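PDB 3L76: aspartokinase from Synechocystis, which probably catalyses the ATP-dependent phosphorylation of the beta-carboxyl group of aspartate, an early step toward threonine and lysine. Local coordinates for residues 258-266 with 412-421; 303-313 with 476-484. One frame throughout, in Å; residues are numbered along the deposited sequence.

Four segments alternate along the chain, so contact 1 (258-266 with 412-421) and contact 2 (303-313 with 476-484) cross in sequence while staying apart in space: their centres lie about 30 Å from each other and their nearest atoms about 12 Å. Contact 1 sits toward the kinase part, packing a strand against the end of a helix; contact 2 joins two ACT domains near their effector sites. In contact 2, Q304 and Q478 each bind a threonine directly. Contact 1 stands farther off, the side chain of V261 about 9 Å from a bound lysine and that of L412 about 12 Å from a bound threonine.

Contact 1 (258-266 with 412-421); sequences AKAVDGVEY and LSNAFGVTLS
The backbones of V264 and S421 are joined by a nearly straight hydrogen bond (171°), S421 N donating to V264 O at 2.8 Å, where the chain leaving helix 405-415 runs beside strand 263-267. That helix ends in a Schellman motif, in which G417 takes the positive phi that a glycine tolerates easily. The turn is fastened again by S413, whose OG donates to V418 O at 2.7 Å and so ties the last helical turn to the chain beyond it.

Branched aliphatic residues fill the interface. The CG2 methyl of V264 meets V418 CG2 at 3.5 Å and L412 CB at 4.0 Å; it is the branch lying anti to the carbonyl carbon, which turns it to the helix end. V261 crosses F416 at about a right angle, its CG2 set against the CD2 corner of the ring at 3.4 Å, while K374 makes a cation-pi contact with the same ring. Farther along, L420 points its CB away from the strand but bends back, and its CD2 lies 4.1 Å from Y266 CB.

Water supplies the remaining polar links. Water 1 donates to both V261 O and F416 O, and water 2 joins E265 OE2 to S421 OG; the other carboxylate oxygen of E265 forms a salt bridge with K395. D262 turns its side chain away from the helix end, where R222 and N223 of helix 215-224 hold its carboxylate. D262 and G263 both face A361 of strand 348-361, a classic beta bulge at the start of strand 263-267.

The arrangement is that of an ACT domain, a helix packed on an antiparallel sheet, here with D262 of the bulge bonded across to the amino acid kinase part.

Contact 2 (303-313 with 476-484); sequences IQSIHDGNSND and IIQSQRCRI. With THR (threonine), chain C; THR (threonine), chain D; SO4 (sulfate ion), chain G.
D313 OD1 is gripped by three groups: water 7 donates to it at 2.7 Å, the backbone N of R277 bonds to it, and R483 NH1 forms a salt bridge with it at 3.6 Å. Water 7 also accepts from R483 NH1 in the guanidinium plane, bridging the two side chains. The other oxygen, D313 OD2, takes waters 5 and 6, which lead to R481 O and Q480 N.

R483 bends at chi3 (-73°), bringing its flat head within range of two acids that use it differently. D308 stacks on one face, its carboxylate only 12° from parallel, with D308 OD2 3.4 Å from R483 NH2; no N-H points at this oxygen, so the attraction is purely one of charge. D313 stands steeply to the guanidinium (74°) and reaches its edge. A leucine in place of R483 would probably leave both carboxylates without their shared positive partner and break the water 7 bridge. S311 OG donates to a sulfate at O2 (2.6 Å), and R277 also binds that ion.

Nearer the sheets the meeting is apolar: I303 CG2 touches I477 CG2 at 3.6 Å, the two side chains sliding past each other in opposite directions. Their neighbours point away to the effectors. Q304 OE1 accepts from the hydroxyl OG1 of one threonine at 2.7 Å, and Q478 OE1 does the same for OG1 of the other at 2.7 Å.

Isoleucines thus close the seam between the two ACT domains, water and charge hold its outer end, and each glutamine next to the seam holds its own threonine, so the contact lies beside both threonine sites.

Contact 1 (258-266 with 412-421)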
loop_
_atom_site.group_PDB
_atom_site.type_symbol
_atom_site.label_atom_id
_atom_site.label_comp_id
_atom_site.label_asym_id
_atom_site.label_seq_id
_atom_site.Cartn_x
_atom_site.Cartn_y
_atom_site.Cartn_z
ATOM N N ALA A 258 -17.509 -12.826 -9.707
ATOM C CA ALA A 258 -16.682 -13.932 -10.158
ATOM C C ALA A 258 -17.506 -15.107 -10.699
ATOM O O ALA A 258 -17.030 -16.237 -10.731
ATOM C CB ALA A 258 -15.785 -14.400 -9.027
ATOM N N LYS A 259 -18.745 -14.847 -11.110
ATOM C CA LYS A 259 -19.613 -15.910 -11.620
ATOM C C LYS A 259 -19.095 -16.400 -12.967
ATOM O O LYS A 259 -18.848 -15.600 -13.866
ATOM C CB LYS A 259 -21.047 -15.396 -11.786
ATOM C CG LYS A 259 -22.022 -15.840 -10.702
ATOM C CD LYS A 259 -23.459 -15.489 -11.091
ATOM C CE LYS A 259 -23.510 -14.183 -11.881
ATOM N NZ LYS A 259 -24.908 -13.781 -12.216
ATOM N N ALA A 260 -18.923 -17.710 -13.116
ATOM C CA ALA A 260 -18.515 -18.256 -14.408
ATOM C C ALA A 260 -19.651 -18.086 -15.402
ATOM O O ALA A 260 -19.435 -17.757 -16.554
ATOM C CB ALA A 260 -18.150 -19.712 -14.285
ATOM N N VAL A 261 -20.870 -18.272 -14.918
ATOM C CA VAL A 261 -22.035 -18.291 -15.770
ATOM C C VAL A 261 -23.031 -17.215 -15.377
ATOM O O VAL A 261 -23.484 -17.168 -14.249
ATOM C CB VAL A 261 -22.712 -19.674 -15.699
ATOM C CG1 VAL A 261 -24.161 -19.612 -16.219
ATOM C CG2 VAL A 261 -21.864 -20.703 -16.439
ATOM N N ASP A 262 -23.364 -16.360 -16.334
ATOM C CA ASP A 262 -24.363 -15.324 -16.154
ATOM C C ASP A 262 -25.802 -15.798 -16.323
ATOM O O ASP A 262 -26.699 -15.277 -15.669
ATOM C CB ASP A 262 -24.130 -14.208 -17.147
ATOM C CG ASP A 262 -24.947 -12.980 -16.824
ATOM O OD1 ASP A 262 -24.954 -12.539 -15.650
ATOM O OD2 ASP A 262 -25.569 -12.448 -17.748
ATOM N N GLY A 263 -26.030 -16.765 -17.213
ATOM C CA GLY A 263 -27.389 -17.172 -17.508
ATOM C C GLY A 263 -27.576 -18.529 -18.142
ATOM O O GLY A 263 -26.650 -19.099 -18.693
ATOM N N VAL A 264 -28.794 -19.049 -18.036
ATOM C CA VAL A 264 -29.187 -20.296 -18.682
ATOM C C VAL A 264 -30.201 -19.963 -19.767
ATOM O O VAL A 264 -31.064 -19.099 -19.566
ATOM C CB VAL A 264 -29.875 -21.308 -17.703
ATOM C CG1 VAL A 264 -30.444 -22.461 -18.479
ATOM C CG2 VAL A 264 -28.912 -21.851 -16.692
ATOM N N GLU A 265 -30.116 -20.656 -20.904
ATOM C CA GLU A 265 -31.037 -20.409 -22.014
ATOM C C GLU A 265 -31.716 -21.671 -22.534
ATOM O O GLU A 265 -31.127 -22.747 -22.505
ATOM C CB GLU A 265 -30.312 -19.687 -23.133
ATOM C CG GLU A 265 -29.887 -18.302 -22.732
ATOM C CD GLU A 265 -28.916 -17.672 -23.696
ATOM O OE1 GLU A 265 -28.561 -18.321 -24.686
ATOM O OE2 GLU A 265 -28.491 -16.523 -23.460
ATOM N N TYR A 266 -32.961 -21.535 -22.996
ATOM C CA TYR A 266 -33.740 -22.670 -23.480
ATOM C C TYR A 266 -34.614 -22.253 -24.644
ATOM O O TYR A 266 -35.334 -21.279 -24.535
ATOM C CB TYR A 266 -34.603 -23.264 -22.364
ATOM C CG TYR A 266 -35.732 -24.178 -22.829
ATOM C CD1 TYR A 266 -35.489 -25.303 -23.614
ATOM C CD2 TYR A 266 -37.034 -23.926 -22.451
ATOM C CE1 TYR A 266 -36.531 -26.145 -24.014
ATOM C CE2 TYR A 266 -38.064 -24.747 -22.843
ATOM C CZ TYR A 266 -37.813 -25.850 -23.620
ATOM O OH TYR A 266 -38.859 -26.653 -24.007
ATOM N N LEU A 412 -29.472 -27.060 -14.512
ATOM C CA LEU A 412 -28.467 -26.067 -14.850
ATOM C C LEU A 412 -28.694 -24.791 -14.054
ATOM O O LEU A 412 -27.757 -24.154 -13.577
ATOM C CB LEU A 412 -28.487 -25.774 -16.351
ATOM C CG LEU A 412 -27.972 -26.904 -17.239
ATOM C CD1 LEU A 412 -28.202 -26.568 -18.691
ATOM C CD2 LEU A 412 -26.495 -27.149 -16.975
ATOM N N SER A 413 -29.959 -24.435 -13.920
ATOM C CA SER A 413 -30.367 -23.270 -13.158
ATOM C C SER A 413 -29.827 -23.356 -11.717
ATOM O O SER A 413 -29.218 -22.404 -11.216
ATOM C CB SER A 413 -31.900 -23.150 -13.195
ATOM O OG SER A 413 -32.331 -22.019 -12.468
ATOM N N ASN A 414 -30.024 -24.510 -11.080
ATOM C CA ASN A 414 -29.499 -24.794 -9.727
ATOM C C ASN A 414 -27.989 -24.864 -9.631
ATOM O O ASN A 414 -27.397 -24.276 -8.744
ATOM C CB ASN A 414 -30.037 -26.123 -9.197
ATOM C CG ASN A 414 -31.286 -25.964 -8.363
ATOM O OD1 ASN A 414 -31.879 -24.888 -8.301
ATOM N ND2 ASN A 414 -31.695 -27.045 -7.712
ATOM N N ALA A 415 -27.361 -25.617 -10.521
ATOM C CA ALA A 415 -25.923 -25.818 -10.427
ATOM C C ALA A 415 -25.127 -24.537 -10.616
ATOM O O ALA A 415 -24.081 -24.369 -10.020
ATOM C CB ALA A 415 -25.448 -26.866 -11.414
ATOM N N PHE A 416 -25.614 -23.634 -11.451
ATOM C CA PHE A 416 -24.891 -22.393 -11.691
ATOM C C PHE A 416 -25.506 -21.186 -10.962
ATOM O O PHE A 416 -25.069 -20.053 -11.154
ATOM C CB PHE A 416 -24.814 -22.110 -13.187
ATOM C CG PHE A 416 -23.943 -23.057 -13.937
ATOM C CD1 PHE A 416 -24.491 -24.124 -14.655
ATOM C CD2 PHE A 416 -22.573 -22.880 -13.942
ATOM C CE1 PHE A 416 -23.671 -24.995 -15.351
ATOM C CE2 PHE A 416 -21.746 -23.756 -14.635
ATOM C CZ PHE A 416 -22.294 -24.813 -15.342
ATOM N N GLY A 417 -26.531 -21.431 -10.152
ATOM C CA GLY A 417 -27.190 -20.373 -9.404
ATOM C C GLY A 417 -27.699 -19.190 -10.208
ATOM O O GLY A 417 -27.632 -18.055 -9.741
ATOM N N VAL A 418 -28.233 -19.448 -11.399
ATOM C CA VAL A 418 -28.802 -18.379 -12.224
ATOM C C VAL A 418 -30.252 -18.685 -12.645
ATOM O O VAL A 418 -30.744 -19.782 -12.450
ATOM C CB VAL A 418 -27.933 -18.142 -13.447
ATOM C CG1 VAL A 418 -26.484 -18.058 -13.019
ATOM C CG2 VAL A 418 -28.119 -19.276 -14.432
ATOM N N THR A 419 -30.964 -17.735 -13.222
ATOM C CA THR A 419 -32.346 -18.031 -13.589
ATOM C C THR A 419 -32.489 -18.156 -15.106
ATOM O O THR A 419 -31.705 -17.556 -15.863
ATOM C CB THR A 419 -33.299 -16.971 -13.020
ATOM O OG1 THR A 419 -33.877 -17.468 -11.811
ATOM C CG2 THR A 419 -34.421 -16.658 -14.004
ATOM N N LEU A 420 -33.459 -18.949 -15.557
ATOM C CA LEU A 420 -33.694 -19.050 -16.994
ATOM C C LEU A 420 -33.856 -17.657 -17.571
ATOM O O LEU A 420 -34.708 -16.898 -17.121
ATOM C CB LEU A 420 -34.959 -19.847 -17.303
ATOM C CG LEU A 420 -34.896 -20.772 -18.522
ATOM C CD1 LEU A 420 -36.293 -21.261 -18.858
ATOM C CD2 LEU A 420 -34.246 -20.115 -19.735
ATOM N N SER A 421 -33.035 -17.318 -18.559
ATOM C CA SER A 421 -33.194 -16.057 -19.266
ATOM C C SER A 421 -34.474 -16.097 -20.079
ATOM O O SER A 421 -34.980 -17.169 -20.387
ATOM C CB SER A 421 -31.991 -15.758 -20.158
ATOM O OG SER A 421 -30.819 -15.605 -19.373
HETATM O O HOH W 1 -22.705 -19.150 -12.226
HETATM O O HOH W 2 -28.488 -15.476 -20.754
HETATM O O HOH W 3 -33.885 -18.814 -22.685
#

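Contact 2 (303-313 with 476-484)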
loop_
_atom_site.group_PDB
_atom_site.type_symbol
_atom_site.label_atom_id
_atom_site.label_comp_id
_atom_site.label_asym_id
_atom_site.label_seq_id
_atom_site.Cartn_x
_atom_site.Cartn_y
_atom_site.Cartn_z
ATOM N N ILE A 303 -23.592 -26.845 -37.129
ATOM C CA ILE A 303 -22.600 -27.690 -36.483
ATOM C C ILE A 303 -21.916 -28.637 -37.479
ATOM O O ILE A 303 -22.557 -29.435 -38.164
ATOM C CB ILE A 303 -23.237 -28.496 -35.325
ATOM C CG1 ILE A 303 -24.028 -27.564 -34.399
ATOM C CG2 ILE A 303 -22.181 -29.297 -34.558
ATOM C CD1 ILE A 303 -24.621 -28.259 -33.185
ATOM N N GLN A 304 -20.606 -28.523 -37.579
ATOM C CA GLN A 304 -19.841 -29.470 -38.362
ATOM C C GLN A 304 -18.585 -29.880 -37.615
ATOM O O GLN A 304 -17.645 -29.093 -37.478
ATOM C CB GLN A 304 -19.480 -28.881 -39.715
ATOM C CG GLN A 304 -18.675 -29.845 -40.591
ATOM C CD GLN A 304 -18.193 -29.187 -41.862
ATOM O OE1 GLN A 304 -18.993 -28.700 -42.689
ATOM N NE2 GLN A 304 -16.879 -29.147 -42.027
ATOM N N SER A 305 -18.572 -31.118 -37.133
ATOM C CA SER A 305 -17.428 -31.635 -36.387
ATOM C C SER A 305 -16.344 -32.133 -37.344
ATOM O O SER A 305 -16.299 -31.734 -38.509
ATOM C CB SER A 305 -17.865 -32.721 -35.398
ATOM O OG SER A 305 -16.766 -33.251 -34.669
ATOM N N ILE A 306 -15.463 -32.985 -36.837
ATOM C CA ILE A 306 -14.330 -33.472 -37.612
ATOM C C ILE A 306 -14.751 -34.408 -38.759
ATOM O O ILE A 306 -15.759 -35.121 -38.659
ATOM C CB ILE A 306 -13.294 -34.157 -36.688
ATOM C CG1 ILE A 306 -11.997 -34.410 -37.451
ATOM C CG2 ILE A 306 -13.845 -35.443 -36.099
ATOM C CD1 ILE A 306 -10.918 -35.010 -36.627
ATOM N N HIS A 307 -13.979 -34.393 -39.843
ATOM C CA HIS A 307 -14.244 -35.248 -41.005
ATOM C C HIS A 307 -14.262 -36.726 -40.627
ATOM O O HIS A 307 -13.677 -37.143 -39.624
ATOM C CB HIS A 307 -13.182 -35.028 -42.078
ATOM C CG HIS A 307 -11.839 -35.552 -41.685
ATOM N ND1 HIS A 307 -11.389 -36.798 -42.057
ATOM C CD2 HIS A 307 -10.873 -35.019 -40.903
ATOM C CE1 HIS A 307 -10.186 -36.996 -41.547
ATOM N NE2 HIS A 307 -9.856 -35.938 -40.834
ATOM N N ASP A 308 -14.971 -37.507 -41.423
ATOM C CA ASP A 308 -14.946 -38.950 -41.314
ATOM C C ASP A 308 -14.497 -39.481 -42.679
ATOM O O ASP A 308 -15.248 -39.400 -43.658
ATOM C CB ASP A 308 -16.323 -39.488 -40.915
ATOM C CG ASP A 308 -16.372 -41.014 -40.871
ATOM O OD1 ASP A 308 -15.398 -41.674 -41.307
ATOM O OD2 ASP A 308 -17.390 -41.557 -40.399
ATOM N N GLY A 309 -13.266 -39.995 -42.736
ATOM C CA GLY A 309 -12.628 -40.346 -43.992
ATOM C C GLY A 309 -12.547 -39.135 -44.904
ATOM O O GLY A 309 -12.122 -38.058 -44.483
ATOM N N ASN A 310 -12.980 -39.295 -46.148
ATOM C CA ASN A 310 -12.897 -38.192 -47.098
ATOM C C ASN A 310 -14.190 -37.386 -47.189
ATOM O O ASN A 310 -14.465 -36.713 -48.182
ATOM C CB ASN A 310 -12.476 -38.719 -48.464
ATOM C CG ASN A 310 -11.223 -39.557 -48.384
ATOM O OD1 ASN A 310 -10.156 -39.038 -48.062
ATOM N ND2 ASN A 310 -11.349 -40.872 -48.646
ATOM N N SER A 311 -14.989 -37.445 -46.138
ATOM C CA SER A 311 -16.240 -36.706 -46.154
ATOM C C SER A 311 -16.625 -36.145 -44.776
ATOM O O SER A 311 -15.922 -36.349 -43.793
ATOM C CB SER A 311 -17.346 -37.586 -46.740
ATOM O OG SER A 311 -17.416 -38.818 -46.062
ATOM N N ASN A 312 -17.730 -35.417 -44.711
ATOM C CA ASN A 312 -18.209 -34.900 -43.430
ATOM C C ASN A 312 -19.729 -34.807 -43.400
ATOM O O ASN A 312 -20.373 -34.978 -44.425
ATOM C CB ASN A 312 -17.605 -33.521 -43.149
ATOM C CG ASN A 312 -17.429 -33.248 -41.669
ATOM O OD1 ASN A 312 -18.099 -33.839 -40.829
ATOM N ND2 ASN A 312 -16.514 -32.348 -41.344
ATOM N N ASP A 313 -20.298 -34.534 -42.225
ATOM C CA ASP A 313 -21.719 -34.199 -42.127
ATOM C C ASP A 313 -21.877 -32.684 -41.919
ATOM O O ASP A 313 -20.962 -31.998 -41.457
ATOM C CB ASP A 313 -22.381 -34.954 -40.994
ATOM C CG ASP A 313 -22.113 -36.447 -41.032
ATOM O OD1 ASP A 313 -22.076 -37.054 -42.130
ATOM O OD2 ASP A 313 -21.955 -37.019 -39.936
ATOM N N ILE A 476 -15.713 -26.751 -28.429
ATOM C CA ILE A 476 -16.186 -28.126 -28.420
ATOM C C ILE A 476 -17.278 -28.277 -29.468
ATOM O O ILE A 476 -18.251 -27.519 -29.469
ATOM C CB ILE A 476 -16.762 -28.532 -27.075
ATOM C CG1 ILE A 476 -15.810 -28.134 -25.950
ATOM C CG2 ILE A 476 -17.074 -30.045 -27.064
ATOM C CD1 ILE A 476 -16.349 -28.406 -24.577
ATOM N N ILE A 477 -17.097 -29.242 -30.363
ATOM C CA ILE A 477 -18.064 -29.508 -31.422
ATOM C C ILE A 477 -18.424 -30.982 -31.477
ATOM O O ILE A 477 -17.563 -31.861 -31.498
ATOM C CB ILE A 477 -17.529 -29.099 -32.777
ATOM C CG1 ILE A 477 -16.873 -27.714 -32.690
ATOM C CG2 ILE A 477 -18.637 -29.108 -33.780
ATOM C CD1 ILE A 477 -16.292 -27.218 -34.017
ATOM N N GLN A 478 -19.718 -31.247 -31.476
ATOM C CA GLN A 478 -20.206 -32.610 -31.514
ATOM C C GLN A 478 -21.462 -32.630 -32.369
ATOM O O GLN A 478 -22.376 -31.825 -32.165
ATOM C CB GLN A 478 -20.475 -33.131 -30.097
ATOM C CG GLN A 478 -21.118 -34.503 -30.053
ATOM C CD GLN A 478 -21.483 -34.918 -28.646
ATOM O OE1 GLN A 478 -20.628 -34.986 -27.766
ATOM N NE2 GLN A 478 -22.762 -35.208 -28.427
ATOM N N SER A 479 -21.497 -33.529 -33.351
ATOM C CA SER A 479 -22.596 -33.537 -34.310
ATOM C C SER A 479 -23.321 -34.882 -34.377
ATOM O O SER A 479 -23.968 -35.299 -33.415
ATOM C CB SER A 479 -22.107 -33.088 -35.687
ATOM O OG SER A 479 -23.200 -32.809 -36.533
ATOM N N GLN A 480 -23.206 -35.576 -35.499
ATOM C CA GLN A 480 -24.013 -36.785 -35.699
ATOM C C GLN A 480 -23.460 -38.035 -35.015
ATOM O O GLN A 480 -22.314 -38.072 -34.560
ATOM C CB GLN A 480 -24.220 -37.035 -37.195
ATOM C CG GLN A 480 -24.895 -35.845 -37.920
ATOM C CD GLN A 480 -26.103 -35.347 -37.140
ATOM O OE1 GLN A 480 -27.157 -35.982 -37.129
ATOM N NE2 GLN A 480 -25.949 -34.214 -36.472
ATOM N N ARG A 481 -24.292 -39.063 -34.932
ATOM C CA ARG A 481 -23.788 -40.398 -34.628
ATOM C C ARG A 481 -22.858 -40.897 -35.740
ATOM O O ARG A 481 -23.084 -40.640 -36.926
ATOM C CB ARG A 481 -24.932 -41.371 -34.421
ATOM C CG ARG A 481 -25.685 -41.088 -33.144
ATOM C CD ARG A 481 -26.773 -42.099 -32.873
ATOM N NE ARG A 481 -27.104 -42.161 -31.454
ATOM C CZ ARG A 481 -28.013 -42.978 -30.930
ATOM N NH1 ARG A 481 -28.690 -43.812 -31.710
ATOM N NH2 ARG A 481 -28.244 -42.966 -29.621
ATOM N N CYS A 482 -21.791 -41.574 -35.336
ATOM C CA CYS A 482 -20.835 -42.180 -36.268
ATOM C C CYS A 482 -21.510 -43.255 -37.134
ATOM O O CYS A 482 -22.298 -44.063 -36.629
ATOM C CB CYS A 482 -19.706 -42.859 -35.486
ATOM S SG CYS A 482 -18.868 -41.829 -34.330
ATOM N N ARG A 483 -21.205 -43.287 -38.428
ATOM C CA ARG A 483 -21.666 -44.422 -39.241
ATOM C C ARG A 483 -20.851 -45.698 -38.945
ATOM O O ARG A 483 -19.647 -45.787 -39.235
ATOM C CB ARG A 483 -21.630 -44.095 -40.731
ATOM C CG ARG A 483 -21.965 -42.663 -41.041
ATOM C CD ARG A 483 -21.869 -42.404 -42.519
ATOM N NE ARG A 483 -20.495 -42.367 -43.029
ATOM C CZ ARG A 483 -19.751 -41.261 -43.092
ATOM N NH1 ARG A 483 -20.236 -40.102 -42.641
ATOM N NH2 ARG A 483 -18.518 -41.310 -43.604
ATOM N N ILE A 484 -21.538 -46.686 -38.370
ATOM C CA ILE A 484 -20.951 -47.980 -38.004
ATOM C C ILE A 484 -21.970 -49.117 -38.213
ATOM O O ILE A 484 -23.164 -48.936 -37.965
ATOM C CB ILE A 484 -20.415 -48.009 -36.529
ATOM C CG1 ILE A 484 -21.557 -47.993 -35.508
ATOM C CG2 ILE A 484 -19.456 -46.861 -36.260
ATOM C CD1 ILE A 484 -21.105 -48.350 -34.105
HETATM N N THR C . -15.179 -29.016 -46.333
HETATM C CA THR C . -16.462 -28.595 -46.913
HETATM C C THR C . -16.420 -27.151 -47.405
HETATM O O THR C . -15.401 -26.459 -47.235
HETATM C CB THR C . -17.633 -28.788 -45.930
HETATM O OG1 THR C . -17.428 -27.976 -44.760
HETATM C CG2 THR C . -17.712 -30.248 -45.506
HETATM O OXT THR C . -17.393 -26.677 -48.003
HETATM N N THR D . -23.915 -38.385 -25.563
HETATM C CA THR D . -22.692 -38.263 -24.773
HETATM C C THR D . -23.001 -37.576 -23.454
HETATM O O THR D . -24.119 -37.065 -23.258
HETATM C CB THR D . -21.602 -37.461 -25.499
HETATM O OG1 THR D . -22.085 -36.133 -25.765
HETATM C CG2 THR D . -21.194 -38.157 -26.812
HETATM O OXT THR D . -22.130 -37.537 -22.573
HETATM S S SO4 G . -16.088 -41.819 -47.116
HETATM O O1 SO4 G . -15.950 -41.831 -45.691
HETATM O O2 SO4 G . -16.935 -40.809 -47.709
HETATM O O3 SO4 G . -14.749 -41.574 -47.606
HETATM O O4 SO4 G . -16.724 -43.049 -47.476
HETATM O O HOH W 4 -19.042 -35.097 -33.853
HETATM O O HOH W 5 -20.922 -39.321 -38.693
HETATM O O HOH W 6 -21.155 -35.553 -37.690
HETATM O O HOH W 7 -22.667 -39.647 -41.625
#